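PDB 3I6V: periplasmic His/Glu/Gln/Arg/opine family-binding protein from Silicibacter pomeroyi, which binds lysine and probably serves as the periplasmic receptor of an amino-acid ABC transporter of the His/Glu/Gln/Arg/opine family. Local coordinates for residues P16-I21 with K214-D219; Y65-A70 with V180-R185; S95-S100 with L167-D172; A111-I116 with L128-T133. All blocks are in the same frame, centred on the assembly; numbering follows the deposited sequence.

Contact 1 of 4, residues P16-I21 with K214-D219; sequences PPYNFI and KWFGED
F216 brings the far end of its ring against P17 and Y18, in a contact with no hydrogen bond between its two segments. Its CG is anti to the carbonyl carbon (chi1 -63°), beside the backbone N; at the far end of the ring CE2 comes within 3.8 Å of P17 CG. That same corner of the ring lies over one face of Y18, displaced toward the rim, and F216 CZ approaches Y18 CE2 to 3.7 Å. The two ring planes meet obliquely, at 56°. P17, preceded by a cis peptide bond, also faces W215: its carbonyl O is 3.9 Å from W215 CE3, and its CB is 4.3 Å from the same carbon. Farther along the indole, W215 CZ3 comes up to the edge of F20, while NE1 is hydrogen-bonded to E33. Y18 and N19 together oppose Y15, forming a classic beta bulge, and Y18 also stacks on Y15 of the lysine pocket. The end of helix 207-216 thus packs on the turn leading into strand 19-21, with strand 27-28 beside W215 and F20, and with I89 of strand 83-89 and D154 of helix 153-162 touching both Y18 and F216.

Contact 2 of 4, residues Y65-A70 with V180-R185; sequences YDTIIA and VGMGLR
Y65 gives its backbone O to R185 NH1 (2.8 Å), the first of two bonds that this guanidinium makes in its own plane with neighbouring residues of one segment. The second goes to D66, whose OD1 receives R185 NH2 in a salt bridge of 2.8 Å, met on the anti side of the carboxylate. The carboxylate and guanidinium planes stand 82° apart, and OD1 alone of the two carboxylate oxygens bonds to R185. Water 1 sits over the centre of the guanidinium and links D66 O with R185 N. Next, T67 presents CB and CG2 to the methyl of M182, whose chain bends at chi3 (46°); T67 CB and M182 CE are 3.8 Å apart. On the same residue, CG2 runs beside L184 CD2. I68 pairs with G183 in a hydrogen-bonded antiparallel bridge: I68 N reaches G183 O at 2.7 Å, and G183 N returns to I68 O at 2.9 Å. I69 then rests its CB near M182 CG, and water 2 joins A70 N to G181 O. As in type II periplasmic binding proteins, strand 180-184, returning from the other lobe, is inserted antiparallel between strand 67-68 of the parallel sheet and strand 83-89. Replacing R185 with an alanine would probably leave Y65 O and D66 OD1 without these donors, and take a salt-bridge partner from D188. Because D66 OD1 is shared with R8, and R185 NH2 with D188, the charges form a small network that would probably favour the ionised forms.

Contact 3 of 4, residues S95-S100 with L167-D172; sequences SYVATS and LMFVGD
M168 folds its side chain over the turn after strand 93-98 and touches T99 and S100 with its last two atoms. CG sits between the backbone N and the carbonyl carbon (chi1 61°), and further bends at chi2 and chi3 bring CE to 3.3 Å from T99 O, with SD 3.9 Å from S100 C. An alanine here would probably leave a gap against the T99 and S100 backbone, where the sulfur and methyl now pack. V170 lies on the same face: its CG2 meets A98 CB (3.9 Å) and Y96 CB, while CG1 approaches S100 O. A98 and M168 form a hydrogen-bonded antiparallel pair, A98 N to M168 O and M168 N to A98 O both being 2.9 Å. Strand 93-98, running in from the other lobe, has strand 168-170 on one side and strand 148-152 on the other, the antiparallel insertion expected in a type II binding-protein lobe. On the other face V97 splits its branches. CG1, anti to the backbone N (chi1 162°), reaches L167 CB across nearly perpendicular side chains, whereas CG2 lies 3.5 Å from F169 CD2. The F169 ring touches S95 CB through CE2 and makes a cation-pi contact with R153.

Contact 4 of 4, residues A111-I116 with L128-T133; sequences AQTATI and LVEFAT. With LYS (lysine), chain B.
F131 O is gripped twice by T113: the backbone N binds it at 2.9 Å, and the hydroxyl OG1 adds a weak bond of 3.3 Å. T113 OG1 also lies against E130 CB, and T113 CG2 touches E130 OE1, the two side chains crossing at about a right angle. Upstream, A111 N binds V129 O and F131 N binds A111 O, the bonding of parallel strands, while A111 CB packs on L128 CD1 at 3.9 Å. These strands, 108-112 and 127-131, with helix 116-123 between them, make a beta-alpha-beta unit, and the bound lysine lies where strand 108-112 gives way to helix 116-123. Q112 reaches from the sheet to the ligand. Its CG is anti to the backbone N (chi1 -178°) and the chain beyond is extended, ending in a carboxamide with both ends engaged. OE1 accepts from the NZ of the ligand lysine at 2.7 Å; NE2 donates to A132 O at 3.0 Å and also to E12. T115 OG1 donates to Q112 O (2.7 Å) and caps the helix at A118 N. At the other end of the ligand, I116 N binds OXT at 2.8 Å. R78, E12, S73 and G71 make further bonds to the ligand. The chemistry is thus divided: a carboxamide oriented by its NE2 partners offers an oxygen to the ammonium, while the N-terminal end of helix 116-123 would probably help to stabilise the carboxylate.

In the fold
From the N terminus, the chain first passes residues 16-21, whose partner, 214-219, comes only near the C terminus; contact 1 therefore closes a loop that encloses the other three, and joins the C-terminal helix 207-216 to the turn at strand 19-21. Contact 2, from 65-70 to 180-185, lies within it and ties the first lobe's sheet to the strand returning from the second lobe; contacts 1 and 2 touch where N19 packs on A70. Inside that loop, contact 3 joins 95-100 to 167-172, and contact 4, the shortest closure, sits within contact 3. None cross. Contacts 3 and 4 bind different strands of one mixed sheet, whereas contacts 2 and 3 lie on opposite sides of the chain's centre.

Contact 1 of 4, residues P16-I21 with K214-D219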
loop_
_atom_site.group_PDB
_atom_site.type_symbol
_atom_site.label_atom_id
_atom_site.label_comp_id
_atom_site.label_asym_id
_atom_site.label_seq_id
_atom_site.Cartn_x
_atom_site.Cartn_y
_atom_site.Cartn_z
ATOM N N PRO A 16 6.881 -3.978 1.920
ATOM C CA PRO A 16 6.555 -4.956 2.964
ATOM C C PRO A 16 5.780 -4.308 4.133
ATOM O O PRO A 16 5.986 -3.129 4.463
ATOM C CB PRO A 16 7.955 -5.476 3.421
ATOM C CG PRO A 16 8.894 -4.358 3.082
ATOM C CD PRO A 16 8.336 -3.724 1.813
ATOM N N PRO A 17 4.877 -5.049 4.763
ATOM C CA PRO A 17 4.541 -6.421 4.566
ATOM C C PRO A 17 3.388 -6.638 3.553
ATOM O O PRO A 17 2.967 -7.784 3.372
ATOM C CB PRO A 17 4.120 -6.858 5.983
ATOM C CG PRO A 17 3.546 -5.650 6.587
ATOM C CD PRO A 17 4.141 -4.465 5.898
ATOM N N TYR A 18 2.887 -5.568 2.919
ATOM C CA TYR A 18 1.833 -5.729 1.901
ATOM C C TYR A 18 2.298 -6.611 0.740
ATOM O O TYR A 18 1.651 -7.609 0.396
ATOM C CB TYR A 18 1.443 -4.355 1.313
ATOM C CG TYR A 18 0.886 -3.389 2.317
ATOM C CD1 TYR A 18 1.734 -2.521 3.019
ATOM C CD2 TYR A 18 -0.491 -3.325 2.560
ATOM C CE1 TYR A 18 1.219 -1.593 3.967
ATOM C CE2 TYR A 18 -1.038 -2.395 3.505
ATOM C CZ TYR A 18 -0.176 -1.534 4.183
ATOM O OH TYR A 18 -0.685 -0.624 5.093
ATOM N N ASN A 19 3.399 -6.199 0.117
ATOM C CA ASN A 19 3.987 -6.922 -0.999
ATOM C C ASN A 19 5.528 -6.739 -1.057
ATOM O O ASN A 19 6.069 -5.694 -0.657
ATOM C CB ASN A 19 3.340 -6.514 -2.331
ATOM C CG ASN A 19 3.548 -5.045 -2.662
ATOM O OD1 ASN A 19 4.603 -4.659 -3.211
ATOM N ND2 ASN A 19 2.543 -4.214 -2.359
ATOM N N PHE A 20 6.227 -7.765 -1.538
ATOM C CA PHE A 20 7.702 -7.683 -1.682
ATOM C C PHE A 20 8.192 -8.841 -2.551
ATOM O O PHE A 20 7.433 -9.779 -2.786
ATOM C CB PHE A 20 8.427 -7.578 -0.308
ATOM C CG PHE A 20 8.239 -8.771 0.601
ATOM C CD1 PHE A 20 7.163 -8.839 1.472
ATOM C CD2 PHE A 20 9.189 -9.804 0.633
ATOM C CE1 PHE A 20 6.987 -9.943 2.317
ATOM C CE2 PHE A 20 9.046 -10.903 1.483
ATOM C CZ PHE A 20 7.941 -10.987 2.328
ATOM N N ILE A 21 9.420 -8.751 -3.068
ATOM C CA ILE A 21 10.022 -9.865 -3.801
ATOM C C ILE A 21 10.903 -10.605 -2.795
ATOM O O ILE A 21 11.790 -10.008 -2.194
ATOM C CB ILE A 21 10.875 -9.390 -5.005
ATOM C CG1 ILE A 21 10.082 -8.431 -5.903
ATOM C CG2 ILE A 21 11.496 -10.620 -5.786
ATOM C CD1 ILE A 21 8.781 -9.028 -6.509
ATOM N N LYS A 214 -2.653 -12.113 10.906
ATOM C CA LYS A 214 -1.411 -12.853 10.597
ATOM C C LYS A 214 -0.292 -11.884 10.133
ATOM O O LYS A 214 0.837 -11.893 10.678
ATOM C CB LYS A 214 -1.681 -13.944 9.547
ATOM C CG LYS A 214 -0.448 -14.753 9.165
ATOM C CD LYS A 214 -0.749 -15.685 7.980
ATOM C CE LYS A 214 0.544 -16.329 7.445
ATOM N NZ LYS A 214 0.241 -17.172 6.254
ATOM N N TRP A 215 -0.608 -11.027 9.154
ATOM C CA TRP A 215 0.410 -10.146 8.574
ATOM C C TRP A 215 0.612 -8.791 9.272
ATOM O O TRP A 215 1.707 -8.260 9.253
ATOM C CB TRP A 215 0.147 -9.946 7.083
ATOM C CG TRP A 215 0.405 -11.168 6.273
ATOM C CD1 TRP A 215 -0.493 -12.149 5.953
ATOM C CD2 TRP A 215 1.643 -11.548 5.674
ATOM N NE1 TRP A 215 0.107 -13.107 5.177
ATOM C CE2 TRP A 215 1.424 -12.771 5.000
ATOM C CE3 TRP A 215 2.930 -10.972 5.637
ATOM C CZ2 TRP A 215 2.441 -13.431 4.291
ATOM C CZ3 TRP A 215 3.938 -11.633 4.948
ATOM C CH2 TRP A 215 3.688 -12.849 4.284
ATOM N N PHE A 216 -0.441 -8.237 9.875
ATOM C CA PHE A 216 -0.387 -6.885 10.436
ATOM C C PHE A 216 -0.432 -6.843 11.969
ATOM O O PHE A 216 -0.247 -5.777 12.564
ATOM C CB PHE A 216 -1.476 -5.973 9.809
ATOM C CG PHE A 216 -1.290 -5.759 8.333
ATOM C CD1 PHE A 216 -2.016 -6.515 7.423
ATOM C CD2 PHE A 216 -0.359 -4.833 7.860
ATOM C CE1 PHE A 216 -1.843 -6.358 6.028
ATOM C CE2 PHE A 216 -0.152 -4.666 6.470
ATOM C CZ PHE A 216 -0.890 -5.432 5.549
ATOM N N GLY A 217 -0.656 -7.997 12.602
ATOM C CA GLY A 217 -0.600 -8.086 14.069
ATOM C C GLY A 217 -1.964 -8.246 14.711
ATOM O O GLY A 217 -2.985 -7.877 14.116
ATOM N N GLU A 218 -1.986 -8.760 15.941
ATOM C CA GLU A 218 -3.242 -9.013 16.670
ATOM C C GLU A 218 -4.121 -7.770 16.867
ATOM O O GLU A 218 -5.345 -7.875 16.984
ATOM C CB GLU A 218 -2.967 -9.684 18.033
ATOM C CG GLU A 218 -2.563 -11.159 17.924
ATOM C CD GLU A 218 -3.518 -11.966 17.046
ATOM O OE1 GLU A 218 -4.742 -11.970 17.330
ATOM O OE2 GLU A 218 -3.045 -12.595 16.067
ATOM N N ASP A 219 -3.491 -6.603 16.898
ATOM C CA ASP A 219 -4.215 -5.357 17.117
ATOM C C ASP A 219 -4.643 -4.627 15.845
ATOM O O ASP A 219 -5.249 -3.551 15.931
ATOM C CB ASP A 219 -3.410 -4.423 18.026
ATOM C CG ASP A 219 -3.489 -4.834 19.495
ATOM O OD1 ASP A 219 -4.579 -5.308 19.940
ATOM O OD2 ASP A 219 -2.460 -4.688 20.207
#

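Contact 2 of 4, residues Y65-A70 with V180-R185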
loop_
_atom_site.group_PDB
_atom_site.type_symbol
_atom_site.label_atom_id
_atom_site.label_comp_id
_atom_site.label_asym_id
_atom_site.label_seq_id
_atom_site.Cartn_x
_atom_site.Cartn_y
_atom_site.Cartn_z
ATOM N N TYR A 65 -0.870 -5.785 -17.376
ATOM C CA TYR A 65 -1.410 -6.751 -16.430
ATOM C C TYR A 65 -2.868 -6.336 -16.219
ATOM O O TYR A 65 -3.328 -5.361 -16.839
ATOM C CB TYR A 65 -0.630 -6.777 -15.088
ATOM C CG TYR A 65 -0.124 -5.419 -14.697
ATOM C CD1 TYR A 65 1.119 -4.969 -15.155
ATOM C CD2 TYR A 65 -0.902 -4.550 -13.911
ATOM C CE1 TYR A 65 1.593 -3.694 -14.839
ATOM C CE2 TYR A 65 -0.425 -3.249 -13.575
ATOM C CZ TYR A 65 0.813 -2.838 -14.047
ATOM O OH TYR A 65 1.319 -1.593 -13.768
ATOM N N ASP A 66 -3.578 -7.053 -15.353
ATOM C CA ASP A 66 -5.032 -6.884 -15.275
ATOM C C ASP A 66 -5.566 -6.335 -13.968
ATOM O O ASP A 66 -6.736 -5.930 -13.919
ATOM C CB ASP A 66 -5.735 -8.210 -15.596
ATOM C CG ASP A 66 -5.266 -8.793 -16.927
ATOM O OD1 ASP A 66 -5.309 -8.077 -17.953
ATOM O OD2 ASP A 66 -4.789 -9.948 -16.925
ATOM N N THR A 67 -4.768 -6.369 -12.913
ATOM C CA THR A 67 -5.190 -5.802 -11.638
ATOM C C THR A 67 -4.025 -5.087 -10.968
ATOM O O THR A 67 -2.849 -5.366 -11.284
ATOM C CB THR A 67 -5.702 -6.879 -10.637
ATOM O OG1 THR A 67 -4.573 -7.634 -10.148
ATOM C CG2 THR A 67 -6.704 -7.834 -11.272
ATOM N N ILE A 68 -4.340 -4.174 -10.054
ATOM C CA ILE A 68 -3.330 -3.637 -9.134
ATOM C C ILE A 68 -3.691 -4.101 -7.734
ATOM O O ILE A 68 -4.799 -3.836 -7.283
ATOM C CB ILE A 68 -3.270 -2.101 -9.187
ATOM C CG1 ILE A 68 -2.795 -1.645 -10.569
ATOM C CG2 ILE A 68 -2.340 -1.542 -8.084
ATOM C CD1 ILE A 68 -2.928 -0.117 -10.766
ATOM N N ILE A 69 -2.794 -4.847 -7.082
ATOM C CA ILE A 69 -2.993 -5.230 -5.699
ATOM C C ILE A 69 -1.655 -4.894 -5.015
ATOM O O ILE A 69 -0.687 -5.666 -5.081
ATOM C CB ILE A 69 -3.444 -6.711 -5.562
ATOM C CG1 ILE A 69 -3.732 -7.086 -4.101
ATOM C CG2 ILE A 69 -2.448 -7.697 -6.274
ATOM C CD1 ILE A 69 -4.309 -8.539 -3.947
ATOM N N ALA A 70 -1.580 -3.692 -4.447
ATOM C CA ALA A 70 -0.287 -3.060 -4.159
ATOM C C ALA A 70 -0.454 -1.985 -3.092
ATOM O O ALA A 70 0.079 -0.877 -3.226
ATOM C CB ALA A 70 0.315 -2.435 -5.472
ATOM N N VAL A 180 -7.432 0.149 1.470
ATOM C CA VAL A 180 -6.750 -0.409 0.311
ATOM C C VAL A 180 -7.736 -1.295 -0.500
ATOM O O VAL A 180 -8.501 -2.090 0.065
ATOM C CB VAL A 180 -5.493 -1.198 0.780
ATOM C CG1 VAL A 180 -4.793 -1.794 -0.380
ATOM C CG2 VAL A 180 -4.514 -0.230 1.489
ATOM N N GLY A 181 -7.721 -1.155 -1.818
ATOM C CA GLY A 181 -8.593 -1.956 -2.683
ATOM C C GLY A 181 -7.832 -2.316 -3.923
ATOM O O GLY A 181 -6.755 -1.752 -4.177
ATOM N N MET A 182 -8.356 -3.265 -4.692
ATOM C CA MET A 182 -7.700 -3.650 -5.957
ATOM C C MET A 182 -8.159 -2.712 -7.027
ATOM O O MET A 182 -9.370 -2.367 -7.097
ATOM C CB MET A 182 -8.088 -5.088 -6.407
ATOM C CG MET A 182 -7.656 -6.233 -5.466
ATOM S SD MET A 182 -8.228 -7.933 -5.928
ATOM C CE MET A 182 -7.812 -7.807 -7.664
ATOM N N GLY A 183 -7.231 -2.347 -7.896
ATOM C CA GLY A 183 -7.534 -1.490 -9.028
ATOM C C GLY A 183 -7.633 -2.329 -10.293
ATOM O O GLY A 183 -6.889 -3.291 -10.470
ATOM N N LEU A 184 -8.580 -1.992 -11.161
ATOM C CA LEU A 184 -8.726 -2.641 -12.466
ATOM C C LEU A 184 -9.096 -1.614 -13.514
ATOM O O LEU A 184 -9.553 -0.519 -13.168
ATOM C CB LEU A 184 -9.851 -3.683 -12.447
ATOM C CG LEU A 184 -9.602 -4.889 -11.532
ATOM C CD1 LEU A 184 -10.275 -4.628 -10.185
ATOM C CD2 LEU A 184 -10.187 -6.125 -12.202
ATOM N N ARG A 185 -8.982 -1.989 -14.789
ATOM C CA ARG A 185 -9.374 -1.065 -15.854
ATOM C C ARG A 185 -10.878 -0.825 -15.747
ATOM O O ARG A 185 -11.628 -1.718 -15.314
ATOM C CB ARG A 185 -9.055 -1.610 -17.260
ATOM C CG ARG A 185 -7.531 -1.597 -17.652
ATOM C CD ARG A 185 -7.341 -2.246 -19.071
ATOM N NE ARG A 185 -7.592 -3.705 -19.022
ATOM C CZ ARG A 185 -6.708 -4.596 -18.556
ATOM N NH1 ARG A 185 -5.512 -4.188 -18.110
ATOM N NH2 ARG A 185 -7.019 -5.889 -18.523
HETATM O O HOH W 1 -8.257 -4.616 -15.584
HETATM O O HOH W 2 -4.132 -2.355 -3.720
#

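Contact 3 of 4, residues S95-S100 with L167-D172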
loop_
_atom_site.group_PDB
_atom_site.type_symbol
_atom_site.label_atom_id
_atom_site.label_comp_id
_atom_site.label_asym_id
_atom_site.label_seq_id
_atom_site.Cartn_x
_atom_site.Cartn_y
_atom_site.Cartn_z
ATOM N N SER A 95 1.359 8.343 9.266
ATOM C CA SER A 95 2.139 8.817 10.419
ATOM C C SER A 95 3.453 9.405 9.978
ATOM O O SER A 95 3.931 9.128 8.869
ATOM C CB SER A 95 2.459 7.673 11.384
ATOM O OG SER A 95 1.306 6.962 11.751
ATOM N N TYR A 96 4.035 10.222 10.858
ATOM C CA TYR A 96 5.359 10.775 10.640
ATOM C C TYR A 96 6.381 9.929 11.388
ATOM O O TYR A 96 6.139 9.485 12.512
ATOM C CB TYR A 96 5.481 12.216 11.121
ATOM C CG TYR A 96 4.629 13.223 10.392
ATOM C CD1 TYR A 96 3.315 13.477 10.805
ATOM C CD2 TYR A 96 5.137 13.931 9.306
ATOM C CE1 TYR A 96 2.510 14.419 10.133
ATOM C CE2 TYR A 96 4.364 14.867 8.644
ATOM C CZ TYR A 96 3.059 15.103 9.062
ATOM O OH TYR A 96 2.325 16.027 8.386
ATOM N N VAL A 97 7.527 9.744 10.759
ATOM C CA VAL A 97 8.658 9.058 11.407
ATOM C C VAL A 97 9.917 9.882 11.247
ATOM O O VAL A 97 10.163 10.450 10.191
ATOM C CB VAL A 97 8.866 7.602 10.906
ATOM C CG1 VAL A 97 10.297 7.097 11.253
ATOM C CG2 VAL A 97 7.871 6.699 11.564
ATOM N N ALA A 98 10.711 9.949 12.324
ATOM C CA ALA A 98 11.892 10.788 12.340
ATOM C C ALA A 98 13.038 10.143 13.159
ATOM O O ALA A 98 12.857 9.092 13.782
ATOM C CB ALA A 98 11.520 12.181 12.927
ATOM N N THR A 99 14.192 10.801 13.168
ATOM C CA THR A 99 15.340 10.353 13.997
ATOM C C THR A 99 15.377 11.004 15.405
ATOM O O THR A 99 16.129 10.556 16.275
ATOM C CB THR A 99 16.681 10.589 13.284
ATOM O OG1 THR A 99 16.848 11.990 13.046
ATOM C CG2 THR A 99 16.740 9.848 11.933
ATOM N N SER A 100 14.575 12.050 15.631
ATOM C CA SER A 100 14.435 12.637 16.983
ATOM C C SER A 100 13.005 13.088 17.252
ATOM O O SER A 100 12.237 13.332 16.322
ATOM C CB SER A 100 15.394 13.809 17.184
ATOM O OG SER A 100 15.007 14.914 16.385
ATOM N N LEU A 167 14.890 5.239 14.764
ATOM C CA LEU A 167 13.696 5.846 14.110
ATOM C C LEU A 167 12.564 5.788 15.082
ATOM O O LEU A 167 12.461 4.836 15.832
ATOM C CB LEU A 167 13.267 5.097 12.837
ATOM C CG LEU A 167 14.246 5.212 11.678
ATOM C CD1 LEU A 167 13.904 4.167 10.581
ATOM C CD2 LEU A 167 14.409 6.660 11.138
ATOM N N MET A 168 11.701 6.805 15.061
ATOM C CA MET A 168 10.580 6.826 15.986
ATOM C C MET A 168 9.369 7.578 15.395
ATOM O O MET A 168 9.516 8.482 14.585
ATOM C CB MET A 168 11.009 7.471 17.319
ATOM C CG MET A 168 11.495 8.941 17.178
ATOM S SD MET A 168 12.794 9.386 18.396
ATOM C CE MET A 168 14.129 8.371 17.764
ATOM N N PHE A 169 8.180 7.203 15.838
ATOM C CA PHE A 169 6.980 7.990 15.512
ATOM C C PHE A 169 6.992 9.366 16.191
ATOM O O PHE A 169 7.330 9.482 17.375
ATOM C CB PHE A 169 5.735 7.225 15.925
ATOM C CG PHE A 169 5.441 6.026 15.052
ATOM C CD1 PHE A 169 5.478 4.731 15.582
ATOM C CD2 PHE A 169 5.115 6.202 13.693
ATOM C CE1 PHE A 169 5.198 3.610 14.765
ATOM C CE2 PHE A 169 4.826 5.091 12.860
ATOM C CZ PHE A 169 4.852 3.794 13.403
ATOM N N VAL A 170 6.642 10.402 15.427
ATOM C CA VAL A 170 6.506 11.757 15.952
ATOM C C VAL A 170 5.162 12.354 15.479
ATOM O O VAL A 170 4.628 11.967 14.422
ATOM C CB VAL A 170 7.708 12.644 15.521
ATOM C CG1 VAL A 170 8.999 12.105 16.120
ATOM C CG2 VAL A 170 7.852 12.676 14.015
ATOM N N GLY A 171 4.601 13.267 16.268
ATOM C CA GLY A 171 3.347 13.935 15.886
ATOM C C GLY A 171 2.155 13.008 16.034
ATOM O O GLY A 171 2.192 12.015 16.765
ATOM N N ASP A 172 1.076 13.325 15.338
ATOM C CA ASP A 172 -0.144 12.541 15.491
ATOM C C ASP A 172 -0.387 11.783 14.208
ATOM O O ASP A 172 0.012 12.244 13.161
ATOM C CB ASP A 172 -1.323 13.482 15.757
ATOM C CG ASP A 172 -1.092 14.368 16.983
ATOM O OD1 ASP A 172 -0.738 15.561 16.800
ATOM O OD2 ASP A 172 -1.231 13.860 18.113
HETATM O O HOH W 3 2.566 10.740 13.208
#

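Contact 4 of 4, residues A111-I116 with L128-T133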
loop_
_atom_site.group_PDB
_atom_site.type_symbol
_atom_site.label_atom_id
_atom_site.label_comp_id
_atom_site.label_asym_id
_atom_site.label_seq_id
_atom_site.Cartn_x
_atom_site.Cartn_y
_atom_site.Cartn_z
ATOM N N ALA A 111 8.153 11.705 1.054
ATOM C CA ALA A 111 6.983 10.839 0.816
ATOM C C ALA A 111 7.202 10.156 -0.512
ATOM O O ALA A 111 7.853 10.705 -1.423
ATOM C CB ALA A 111 5.669 11.657 0.774
ATOM N N GLN A 112 6.646 8.969 -0.645
ATOM C CA GLN A 112 6.657 8.303 -1.942
ATOM C C GLN A 112 5.841 9.050 -2.991
ATOM O O GLN A 112 4.715 9.522 -2.720
ATOM C CB GLN A 112 6.188 6.847 -1.814
ATOM C CG GLN A 112 6.229 6.078 -3.167
ATOM C CD GLN A 112 5.991 4.587 -3.015
ATOM O OE1 GLN A 112 5.363 4.145 -2.073
ATOM N NE2 GLN A 112 6.518 3.807 -3.940
ATOM N N THR A 113 6.386 9.118 -4.206
ATOM C CA THR A 113 5.704 9.742 -5.331
ATOM C C THR A 113 4.342 9.099 -5.600
ATOM O O THR A 113 4.175 7.915 -5.372
ATOM C CB THR A 113 6.537 9.608 -6.646
ATOM O OG1 THR A 113 7.863 10.095 -6.405
ATOM C CG2 THR A 113 5.967 10.455 -7.693
ATOM N N ALA A 114 3.394 9.886 -6.094
ATOM C CA ALA A 114 2.070 9.368 -6.488
ATOM C C ALA A 114 1.317 8.656 -5.359
ATOM O O ALA A 114 0.688 7.626 -5.603
ATOM C CB ALA A 114 2.179 8.419 -7.762
ATOM N N THR A 115 1.391 9.188 -4.136
ATOM C CA THR A 115 0.638 8.604 -3.022
ATOM C C THR A 115 -0.248 9.664 -2.350
ATOM O O THR A 115 -0.049 10.875 -2.532
ATOM C CB THR A 115 1.564 8.021 -1.915
ATOM O OG1 THR A 115 2.404 9.045 -1.408
ATOM C CG2 THR A 115 2.414 6.809 -2.446
ATOM N N ILE A 116 -1.190 9.204 -1.535
ATOM C CA ILE A 116 -2.044 10.146 -0.805
ATOM C C ILE A 116 -1.188 10.901 0.196
ATOM O O ILE A 116 -1.470 12.065 0.510
ATOM C CB ILE A 116 -3.235 9.438 -0.147
ATOM C CG1 ILE A 116 -2.765 8.394 0.877
ATOM C CG2 ILE A 116 -4.095 8.772 -1.239
ATOM C CD1 ILE A 116 -3.857 7.500 1.428
ATOM N N LEU A 128 7.794 19.284 0.432
ATOM C CA LEU A 128 7.696 17.889 -0.007
ATOM C C LEU A 128 8.909 17.488 -0.840
ATOM O O LEU A 128 9.227 18.148 -1.800
ATOM C CB LEU A 128 6.437 17.699 -0.862
ATOM C CG LEU A 128 6.293 16.367 -1.620
ATOM C CD1 LEU A 128 6.236 15.186 -0.703
ATOM C CD2 LEU A 128 5.069 16.382 -2.574
ATOM N N VAL A 129 9.553 16.384 -0.496
ATOM C CA VAL A 129 10.428 15.717 -1.459
ATOM C C VAL A 129 9.912 14.289 -1.747
ATOM O O VAL A 129 9.672 13.483 -0.829
ATOM C CB VAL A 129 11.954 15.768 -1.036
ATOM C CG1 VAL A 129 12.158 15.171 0.353
ATOM C CG2 VAL A 129 12.854 15.073 -2.075
ATOM N N GLU A 130 9.747 13.994 -3.031
ATOM C CA GLU A 130 9.194 12.708 -3.481
ATOM C C GLU A 130 10.267 11.709 -3.884
ATOM O O GLU A 130 11.215 12.089 -4.540
ATOM C CB GLU A 130 8.287 12.955 -4.678
ATOM C CG GLU A 130 7.027 13.687 -4.268
ATOM C CD GLU A 130 6.054 13.891 -5.418
ATOM O OE1 GLU A 130 5.122 13.073 -5.559
ATOM O OE2 GLU A 130 6.187 14.890 -6.155
ATOM N N PHE A 131 10.081 10.443 -3.509
ATOM C CA PHE A 131 10.978 9.349 -3.871
ATOM C C PHE A 131 10.192 8.221 -4.536
ATOM O O PHE A 131 9.036 7.963 -4.178
ATOM C CB PHE A 131 11.683 8.800 -2.606
ATOM C CG PHE A 131 12.566 9.806 -1.963
ATOM C CD1 PHE A 131 12.063 10.676 -0.982
ATOM C CD2 PHE A 131 13.875 9.975 -2.417
ATOM C CE1 PHE A 131 12.861 11.656 -0.418
ATOM C CE2 PHE A 131 14.691 10.966 -1.853
ATOM C CZ PHE A 131 14.177 11.807 -0.853
ATOM N N ALA A 132 10.841 7.540 -5.477
ATOM C CA ALA A 132 10.211 6.479 -6.278
ATOM C C ALA A 132 9.783 5.279 -5.449
ATOM O O ALA A 132 8.767 4.641 -5.762
ATOM C CB ALA A 132 11.172 6.040 -7.437
ATOM N N THR A 133 10.527 4.939 -4.394
ATOM C CA THR A 133 10.239 3.694 -3.679
ATOM C C THR A 133 10.069 3.971 -2.202
ATOM O O THR A 133 10.557 4.997 -1.720
ATOM C CB THR A 133 11.386 2.642 -3.842
ATOM O OG1 THR A 133 12.525 3.097 -3.100
ATOM C CG2 THR A 133 11.749 2.388 -5.346
HETATM N N LYS B . -2.026 3.687 0.536
HETATM C CA LYS B . -1.219 4.862 0.069
HETATM C C LYS B . -1.668 5.321 -1.300
HETATM O O LYS B . -2.484 4.627 -1.922
HETATM C CB LYS B . 0.289 4.508 0.041
HETATM C CG LYS B . 0.690 3.463 -1.001
HETATM C CD LYS B . 2.219 3.140 -0.873
HETATM C CE LYS B . 2.729 2.132 -1.967
HETATM N NZ LYS B . 4.216 1.775 -1.710
HETATM O OXT LYS B . -1.205 6.381 -1.812
#